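PDB 2BCG: secretory pathway GDP dissociation inhibitor from Saccharomyces cerevisiae, which holds Rab GTPases such as SEC4 in their GDP-bound state by inhibiting nucleotide release, and extracts GDP-bound YPT7 from vacuolar membranes. Local coordinates for residues Arg309-Pro322 with Pro375-Ile389. Numbering follows the deposited sequence.
Sequences RVIRAICILNHPVP and PHIELEPAFKLLGPI
I311, A313 and C315, alternate residues of strand 303-317, turn one row of side chains onto the short helices of 375-389. With its CG1 arm anti to the backbone N (chi1 -179°), I311 sends CD1 across P375 CB and to within 3.6 Å of H376 CD2, and meets the end of L379. L379 CD1 also packs 3.7 Å from A313 CB. Farther along, C315 SG lies at the edge of the F383 ring, 3.7 Å from CE1, in a sulfur-aromatic contact, while L386 CD1 and I389 CG2 approach C315 CB. L317 CD2 completes the row 3.8 Å from I389 CG1.

The polar contacts gather beyond the strand end. H319 NE2 donates to P388 O (2.8 Å), on a lone pair in the carbonyl plane, and H319 ND1 donates to P320 O (2.7 Å) from above that carbonyl's plane, so two bonds on its two nitrogens fix the rotation of the imidazole. L386 O, buried with no hydrogen-bonding partner, sits at the ring edge 3.0 Å from H319 CE1. A phenylalanine in place of H319 would probably leave P388 O and P320 O without their imidazole donors and free the turn to shift. One water joins N318 N to P388 O; a second bridges P322 O and L385 O.

Strands 362-369 and 391-402 flank 303-317 in the mixed sheet. The helices, inserted between these two neighbours in sequence, cover the face of the strand between them that carries I311, A313 and C315. Apolar packing thus seats the helices, while directional bonds from H319 and two waters tie the loop after the strand to the 385-388 backbone; because both nitrogens of H319 donate to carbonyl oxygens, the ring is probably doubly protonated and cationic.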
ATOM      1  N   ARG A 309       9.767  -6.962  21.320  1.00 17.42           N
ATOM      2  CA  ARG A 309      10.562  -7.039  20.115  1.00 17.65           C
ATOM      3  C   ARG A 309       9.910  -8.110  19.253  1.00 16.42           C
ATOM      4  O   ARG A 309       9.512  -9.168  19.754  1.00 16.25           O
ATOM      5  CB  ARG A 309      11.991  -7.508  20.406  1.00 18.75           C
ATOM      6  CG  ARG A 309      12.878  -6.476  21.088  1.00 20.38           C
ATOM      7  CD  ARG A 309      14.343  -6.914  21.034  1.00 24.04           C
ATOM      8  NE  ARG A 309      14.567  -8.262  21.579  1.00 23.93           N
ATOM      9  CZ  ARG A 309      15.530  -9.102  21.176  1.00 23.20           C
ATOM     10  NH1 ARG A 309      16.341  -8.768  20.178  1.00 23.62           N
ATOM     11  NH2 ARG A 309      15.666 -10.286  21.765  1.00 23.16           N
ATOM     12  N   VAL A 310       9.824  -7.824  17.961  1.00 15.26           N
ATOM     13  CA  VAL A 310       9.194  -8.754  17.031  1.00 14.84           C
ATOM     14  C   VAL A 310      10.252  -9.315  16.109  1.00 14.60           C
ATOM     15  O   VAL A 310      10.996  -8.561  15.482  1.00 16.43           O
ATOM     16  CB  VAL A 310       8.122  -8.021  16.180  1.00 15.24           C
ATOM     17  CG1 VAL A 310       7.361  -9.015  15.293  1.00 16.24           C
ATOM     18  CG2 VAL A 310       7.130  -7.280  17.069  1.00 18.48           C
ATOM     19  N   ILE A 311      10.307 -10.647  15.999  1.00 13.46           N
ATOM     20  CA  ILE A 311      11.210 -11.244  15.006  1.00 13.88           C
ATOM     21  C   ILE A 311      10.388 -11.481  13.744  1.00 13.02           C
ATOM     22  O   ILE A 311       9.220 -11.959  13.837  1.00 13.41           O
ATOM     23  CB  ILE A 311      11.900 -12.542  15.492  1.00 13.87           C
ATOM     24  CG1 ILE A 311      12.839 -13.099  14.421  1.00 15.06           C
ATOM     25  CG2 ILE A 311      10.884 -13.559  15.986  1.00 14.81           C
ATOM     26  CD1 ILE A 311      13.829 -14.145  14.932  1.00 15.60           C
ATOM     27  N   ARG A 312      10.975 -11.120  12.597  1.00 12.74           N
ATOM     28  CA  ARG A 312      10.324 -11.328  11.306  1.00 13.05           C
ATOM     29  C   ARG A 312      11.309 -12.038  10.388  1.00 12.44           C
ATOM     30  O   ARG A 312      12.442 -11.547  10.146  1.00 13.37           O
ATOM     31  CB  ARG A 312       9.854 -10.003  10.695  1.00 12.94           C
ATOM     32  CG  ARG A 312       8.784  -9.317  11.577  1.00 13.95           C
ATOM     33  CD  ARG A 312       8.387  -7.958  11.098  1.00 16.25           C
ATOM     34  NE  ARG A 312       7.236  -7.418  11.841  1.00 14.78           N
ATOM     35  CZ  ARG A 312       7.218  -6.255  12.512  1.00 14.75           C
ATOM     36  NH1 ARG A 312       8.273  -5.464  12.541  1.00 14.65           N
ATOM     37  NH2 ARG A 312       6.093  -5.855  13.105  1.00 15.34           N
ATOM     38  N   ALA A 313      10.899 -13.230   9.960  1.00 11.14           N
ATOM     39  CA  ALA A 313      11.770 -14.076   9.146  1.00 11.47           C
ATOM     40  C   ALA A 313      11.100 -14.166   7.791  1.00 11.42           C
ATOM     41  O   ALA A 313      10.062 -14.786   7.658  1.00 11.91           O
ATOM     42  CB  ALA A 313      11.898 -15.482   9.739  1.00 12.02           C
ATOM     43  N   ILE A 314      11.731 -13.572   6.792  1.00 10.57           N
ATOM     44  CA  ILE A 314      11.238 -13.586   5.436  1.00 11.61           C
ATOM     45  C   ILE A 314      11.868 -14.780   4.727  1.00 10.90           C
ATOM     46  O   ILE A 314      13.098 -14.855   4.565  1.00 11.32           O
ATOM     47  CB  ILE A 314      11.599 -12.263   4.710  1.00 12.43           C
ATOM     48  CG1 ILE A 314      11.011 -11.043   5.445  1.00 13.14           C
ATOM     49  CG2 ILE A 314      11.225 -12.321   3.217  1.00 13.38           C
ATOM     50  CD1 ILE A 314      11.653  -9.736   4.976  1.00 14.70           C
ATOM     51  N   CYS A 315      11.025 -15.754   4.375  1.00 10.69           N
ATOM     52  CA  CYS A 315      11.511 -16.982   3.756  1.00 11.42           C
ATOM     53  C   CYS A 315      11.093 -17.047   2.311  1.00 11.53           C
ATOM     54  O   CYS A 315       9.944 -16.708   1.993  1.00 12.52           O
ATOM     55  CB  CYS A 315      10.918 -18.190   4.459  1.00 11.75           C
ATOM     56  SG  CYS A 315      11.356 -18.212   6.227  1.00 13.72           S
ATOM     57  N   ILE A 316      12.023 -17.467   1.453  1.00 10.59           N
ATOM     58  CA  ILE A 316      11.713 -17.681   0.038  1.00 10.48           C
ATOM     59  C   ILE A 316      11.649 -19.173  -0.192  1.00 10.85           C
ATOM     60  O   ILE A 316      12.563 -19.906   0.180  1.00 11.31           O
ATOM     61  CB  ILE A 316      12.763 -17.080  -0.903  1.00 11.20           C
ATOM     62  CG1 ILE A 316      12.868 -15.557  -0.738  1.00 12.02           C
ATOM     63  CG2 ILE A 316      12.433 -17.476  -2.361  1.00 11.98           C
ATOM     64  CD1 ILE A 316      14.054 -14.928  -1.551  1.00 12.08           C
ATOM     65  N   LEU A 317      10.513 -19.592  -0.735  1.00 10.62           N
ATOM     66  CA  LEU A 317      10.317 -21.011  -1.100  1.00 11.61           C
ATOM     67  C   LEU A 317      10.222 -21.084  -2.596  1.00 13.10           C
ATOM     68  O   LEU A 317       9.863 -20.115  -3.246  1.00 13.10           O
ATOM     69  CB  LEU A 317       9.036 -21.579  -0.510  1.00 10.94           C
ATOM     70  CG  LEU A 317       8.674 -21.188   0.938  1.00 10.61           C
ATOM     71  CD1 LEU A 317       7.350 -21.760   1.323  1.00 11.90           C
ATOM     72  CD2 LEU A 317       9.722 -21.663   1.918  1.00 14.56           C
ATOM     73  N   ASN A 318      10.537 -22.260  -3.142  1.00 13.08           N
ATOM     74  CA  ASN A 318      10.312 -22.474  -4.567  1.00 14.74           C
ATOM     75  C   ASN A 318       9.172 -23.478  -4.815  1.00 14.82           C
ATOM     76  O   ASN A 318       9.119 -24.139  -5.870  1.00 15.05           O
ATOM     77  CB  ASN A 318      11.613 -22.842  -5.288  1.00 16.78           C
ATOM     78  CG  ASN A 318      12.128 -24.174  -4.917  1.00 19.28           C
ATOM     79  OD1 ASN A 318      11.535 -24.897  -4.119  1.00 20.12           O
ATOM     80  ND2 ASN A 318      13.285 -24.535  -5.503  1.00 25.27           N
ATOM     81  N   HIS A 319       8.290 -23.605  -3.826  1.00 12.98           N
ATOM     82  CA  HIS A 319       7.150 -24.528  -3.877  1.00 12.96           C
ATOM     83  C   HIS A 319       6.069 -24.054  -2.905  1.00 12.52           C
ATOM     84  O   HIS A 319       6.343 -23.289  -1.987  1.00 12.81           O
ATOM     85  CB  HIS A 319       7.617 -25.909  -3.415  1.00 12.75           C
ATOM     86  CG  HIS A 319       8.218 -25.869  -2.051  1.00 13.07           C
ATOM     87  ND1 HIS A 319       7.449 -25.843  -0.907  1.00 13.87           N
ATOM     88  CD2 HIS A 319       9.508 -25.771  -1.645  1.00 13.33           C
ATOM     89  CE1 HIS A 319       8.239 -25.743   0.150  1.00 13.87           C
ATOM     90  NE2 HIS A 319       9.489 -25.713  -0.273  1.00 12.39           N
ATOM     91  N   PRO A 320       4.825 -24.551  -3.073  1.00 11.97           N
ATOM     92  CA  PRO A 320       3.768 -24.177  -2.096  1.00 11.49           C
ATOM     93  C   PRO A 320       3.970 -24.696  -0.695  1.00 10.86           C
ATOM     94  O   PRO A 320       4.749 -25.609  -0.454  1.00 11.52           O
ATOM     95  CB  PRO A 320       2.482 -24.765  -2.679  1.00 11.94           C
ATOM     96  CG  PRO A 320       2.850 -25.379  -3.962  1.00 15.99           C
ATOM     97  CD  PRO A 320       4.318 -25.428  -4.150  1.00 13.60           C
ATOM     98  N   VAL A 321       3.275 -24.088   0.252  1.00 10.70           N
ATOM     99  CA  VAL A 321       3.388 -24.575   1.638  1.00 10.57           C
ATOM    100  C   VAL A 321       2.651 -25.913   1.773  1.00 10.88           C
ATOM    101  O   VAL A 321       1.511 -26.047   1.300  1.00 11.12           O
ATOM    102  CB  VAL A 321       2.825 -23.522   2.620  1.00 11.45           C
ATOM    103  CG1 VAL A 321       2.776 -24.026   4.044  1.00 11.89           C
ATOM    104  CG2 VAL A 321       3.626 -22.221   2.475  1.00 12.23           C
ATOM    105  N   PRO A 322       3.299 -26.910   2.389  1.00 11.25           N
ATOM    106  CA  PRO A 322       2.590 -28.200   2.580  1.00 10.81           C
ATOM    107  C   PRO A 322       1.234 -28.061   3.315  1.00 11.23           C
ATOM    108  O   PRO A 322       1.049 -27.180   4.170  1.00 11.29           O
ATOM    109  CB  PRO A 322       3.582 -29.058   3.385  1.00 10.94           C
ATOM    110  CG  PRO A 322       4.951 -28.374   3.181  1.00 12.85           C
ATOM    111  CD  PRO A 322       4.693 -26.917   2.906  1.00 11.04           C
ATOM    112  N   PRO A 375      15.911 -16.168  19.801  1.00 23.05           N
ATOM    113  CA  PRO A 375      14.764 -15.780  18.964  1.00 23.70           C
ATOM    114  C   PRO A 375      14.572 -16.679  17.741  1.00 24.09           C
ATOM    115  O   PRO A 375      13.436 -17.085  17.458  1.00 23.49           O
ATOM    116  CB  PRO A 375      15.085 -14.336  18.569  1.00 23.40           C
ATOM    117  CG  PRO A 375      15.918 -13.836  19.711  1.00 23.33           C
ATOM    118  CD  PRO A 375      16.781 -15.005  20.082  1.00 23.25           C
ATOM    119  N   HIS A 376      15.664 -17.019  17.051  1.00 24.75           N
ATOM    120  CA  HIS A 376      15.600 -17.887  15.861  1.00 25.78           C
ATOM    121  C   HIS A 376      14.971 -19.249  16.175  1.00 25.18           C
ATOM    122  O   HIS A 376      14.156 -19.766  15.401  1.00 25.54           O
ATOM    123  CB  HIS A 376      16.990 -18.049  15.229  1.00 26.66           C
ATOM    124  CG  HIS A 376      17.561 -16.778  14.671  1.00 30.29           C
ATOM    125  ND1 HIS A 376      18.679 -16.756  13.856  1.00 33.86           N
ATOM    126  CD2 HIS A 376      17.166 -15.486  14.798  1.00 32.63           C
ATOM    127  CE1 HIS A 376      18.951 -15.504  13.518  1.00 34.18           C
ATOM    128  NE2 HIS A 376      18.043 -14.715  14.068  1.00 33.22           N
ATOM    129  N   ILE A 377      15.304 -19.816  17.333  1.00 24.00           N
ATOM    130  CA  ILE A 377      14.760 -21.118  17.744  1.00 23.14           C
ATOM    131  C   ILE A 377      13.233 -21.084  17.997  1.00 21.72           C
ATOM    132  O   ILE A 377      12.522 -22.079  17.782  1.00 22.11           O
ATOM    133  CB  ILE A 377      15.516 -21.684  18.988  1.00 23.36           C
ATOM    134  CG1 ILE A 377      17.005 -21.928  18.665  1.00 25.05           C
ATOM    135  CG2 ILE A 377      14.812 -22.920  19.574  1.00 24.33           C
ATOM    136  CD1 ILE A 377      17.392 -22.055  17.172  1.00 28.28           C
ATOM    137  N   GLU A 378      12.726 -19.930  18.438  1.00 19.62           N
ATOM    138  CA  GLU A 378      11.296 -19.779  18.713  1.00 18.91           C
ATOM    139  C   GLU A 378      10.500 -20.035  17.460  1.00 16.69           C
ATOM    140  O   GLU A 378       9.350 -20.498  17.538  1.00 18.32           O
ATOM    141  CB  GLU A 378      10.978 -18.377  19.208  1.00 18.33           C
ATOM    142  CG  GLU A 378      11.471 -18.153  20.623  1.00 19.07           C
ATOM    143  CD  GLU A 378      11.216 -16.739  21.099  1.00 19.64           C
ATOM    144  OE1 GLU A 378      12.206 -16.080  21.478  1.00 20.69           O
ATOM    145  OE2 GLU A 378      10.040 -16.300  21.081  1.00 17.66           O
ATOM    146  N   LEU A 379      11.094 -19.710  16.310  1.00 16.52           N
ATOM    147  CA  LEU A 379      10.371 -19.870  15.033  1.00 15.98           C
ATOM    148  C   LEU A 379      10.432 -21.274  14.449  1.00 16.51           C
ATOM    149  O   LEU A 379       9.749 -21.535  13.442  1.00 15.74           O
ATOM    150  CB  LEU A 379      10.901 -18.890  13.990  1.00 16.88           C
ATOM    151  CG  LEU A 379      10.778 -17.419  14.414  1.00 17.56           C
ATOM    152  CD1 LEU A 379      11.092 -16.514  13.240  1.00 17.75           C
ATOM    153  CD2 LEU A 379       9.376 -17.147  14.974  1.00 18.29           C
ATOM    154  N   GLU A 380      11.256 -22.154  15.029  1.00 17.04           N
ATOM    155  CA  GLU A 380      11.421 -23.501  14.455  1.00 17.14           C
ATOM    156  C   GLU A 380      10.082 -24.227  14.106  1.00 16.23           C
ATOM    157  O   GLU A 380       9.978 -24.792  13.013  1.00 15.67           O
ATOM    158  CB  GLU A 380      12.374 -24.368  15.296  1.00 17.97           C
ATOM    159  CG  GLU A 380      12.817 -25.701  14.625  1.00 22.33           C
ATOM    160  CD  GLU A 380      13.534 -25.559  13.260  1.00 26.99           C
ATOM    161  OE1 GLU A 380      13.988 -24.457  12.851  1.00 28.16           O
ATOM    162  OE2 GLU A 380      13.663 -26.606  12.578  1.00 31.09           O
ATOM    163  N   PRO A 381       9.072 -24.238  15.016  1.00 15.94           N
ATOM    164  CA  PRO A 381       7.800 -24.927  14.677  1.00 15.87           C
ATOM    165  C   PRO A 381       7.135 -24.343  13.428  1.00 15.55           C
ATOM    166  O   PRO A 381       6.458 -25.064  12.689  1.00 15.35           O
ATOM    167  CB  PRO A 381       6.925 -24.702  15.911  1.00 17.79           C
ATOM    168  CG  PRO A 381       7.871 -24.396  17.016  1.00 17.99           C
ATOM    169  CD  PRO A 381       9.054 -23.722  16.411  1.00 17.15           C
ATOM    170  N   ALA A 382       7.326 -23.053  13.202  1.00 13.74           N
ATOM    171  CA  ALA A 382       6.815 -22.419  11.975  1.00 12.55           C
ATOM    172  C   ALA A 382       7.690 -22.731  10.759  1.00 12.26           C
ATOM    173  O   ALA A 382       7.175 -23.053   9.705  1.00 11.75           O
ATOM    174  CB  ALA A 382       6.702 -20.939  12.175  1.00 14.13           C
ATOM    175  N   PHE A 383       9.020 -22.670  10.895  1.00 12.02           N
ATOM    176  CA  PHE A 383       9.879 -23.050   9.768  1.00 12.21           C
ATOM    177  C   PHE A 383       9.548 -24.471   9.329  1.00 13.14           C
ATOM    178  O   PHE A 383       9.533 -24.748   8.127  1.00 13.03           O
ATOM    179  CB  PHE A 383      11.352 -23.038  10.158  1.00 13.56           C
ATOM    180  CG  PHE A 383      11.955 -21.674  10.300  1.00 13.47           C
ATOM    181  CD1 PHE A 383      11.708 -20.642   9.407  1.00 16.93           C
ATOM    182  CD2 PHE A 383      12.846 -21.449  11.349  1.00 16.94           C
ATOM    183  CE1 PHE A 383      12.318 -19.377   9.596  1.00 17.76           C
ATOM    184  CE2 PHE A 383      13.429 -20.199  11.538  1.00 16.00           C
ATOM    185  CZ  PHE A 383      13.158 -19.164  10.672  1.00 17.16           C
ATOM    186  N   LYS A 384       9.274 -25.357  10.297  1.00 12.78           N
ATOM    187  CA  LYS A 384       8.991 -26.772   9.980  1.00 15.28           C
ATOM    188  C   LYS A 384       7.741 -26.950   9.104  1.00 14.30           C
ATOM    189  O   LYS A 384       7.602 -27.969   8.407  1.00 17.64           O
ATOM    190  CB  LYS A 384       8.811 -27.576  11.251  0.50 15.33           C
ATOM    191  CG  LYS A 384      10.094 -28.089  11.837  0.50 17.61           C
ATOM    192  CD  LYS A 384       9.805 -28.666  13.210  0.50 20.30           C
ATOM    193  CE  LYS A 384      10.797 -29.741  13.598  0.50 22.15           C
ATOM    194  NZ  LYS A 384      11.058 -29.697  15.068  0.50 25.27           N
ATOM    195  N   LEU A 385       6.813 -25.990   9.158  1.00 11.85           N
ATOM    196  CA  LEU A 385       5.562 -26.104   8.385  1.00 12.09           C
ATOM    197  C   LEU A 385       5.803 -25.771   6.921  1.00 12.05           C
ATOM    198  O   LEU A 385       4.946 -26.006   6.095  1.00 13.15           O
ATOM    199  CB  LEU A 385       4.508 -25.153   8.927  1.00 10.79           C
ATOM    200  CG  LEU A 385       4.015 -25.423  10.348  1.00 12.21           C
ATOM    201  CD1 LEU A 385       3.117 -24.296  10.856  1.00 13.06           C
ATOM    202  CD2 LEU A 385       3.247 -26.754  10.373  1.00 15.01           C
ATOM    203  N   LEU A 386       6.951 -25.185   6.597  1.00 10.91           N
ATOM    204  CA  LEU A 386       7.121 -24.638   5.241  1.00 11.57           C
ATOM    205  C   LEU A 386       7.718 -25.554   4.207  1.00 12.54           C
ATOM    206  O   LEU A 386       7.723 -25.209   3.035  1.00 13.32           O
ATOM    207  CB  LEU A 386       7.997 -23.378   5.274  1.00 11.82           C
ATOM    208  CG  LEU A 386       7.482 -22.275   6.204  1.00 11.66           C
ATOM    209  CD1 LEU A 386       8.385 -21.045   6.092  1.00 13.38           C
ATOM    210  CD2 LEU A 386       6.038 -21.860   5.903  1.00 13.18           C
ATOM    211  N   GLY A 387       8.234 -26.713   4.617  1.00 13.20           N
ATOM    212  CA  GLY A 387       9.009 -27.514   3.681  1.00 13.77           C
ATOM    213  C   GLY A 387      10.396 -26.873   3.434  1.00 13.00           C
ATOM    214  O   GLY A 387      10.823 -25.965   4.155  1.00 12.88           O
ATOM    215  N   PRO A 388      11.127 -27.351   2.412  1.00 13.12           N
ATOM    216  CA  PRO A 388      12.477 -26.803   2.199  1.00 13.27           C
ATOM    217  C   PRO A 388      12.466 -25.291   1.937  1.00 13.71           C
ATOM    218  O   PRO A 388      11.637 -24.783   1.210  1.00 13.22           O
ATOM    219  CB  PRO A 388      12.989 -27.580   0.984  1.00 14.42           C
ATOM    220  CG  PRO A 388      12.203 -28.869   0.997  1.00 14.90           C
ATOM    221  CD  PRO A 388      10.838 -28.481   1.506  1.00 13.48           C
ATOM    222  N   ILE A 389      13.425 -24.587   2.529  1.00 12.44           N
ATOM    223  CA  ILE A 389      13.468 -23.111   2.411  1.00 13.47           C
ATOM    224  C   ILE A 389      14.718 -22.733   1.604  1.00 13.81           C
ATOM    225  O   ILE A 389      15.835 -23.206   1.912  1.00 15.42           O
ATOM    226  CB  ILE A 389      13.471 -22.429   3.820  1.00 12.94           C
ATOM    227  CG1 ILE A 389      12.180 -22.747   4.611  1.00 13.93           C
ATOM    228  CG2 ILE A 389      13.754 -20.915   3.671  1.00 13.42           C
ATOM    229  CD1 ILE A 389      12.274 -22.492   6.128  1.00 14.24           C
TER
HETATM  230  O   HOH W   1      12.091 -23.789  -1.312  1.00 16.95           O
HETATM  231  O   HOH W   2       2.349 -26.869   6.606  1.00 13.59           O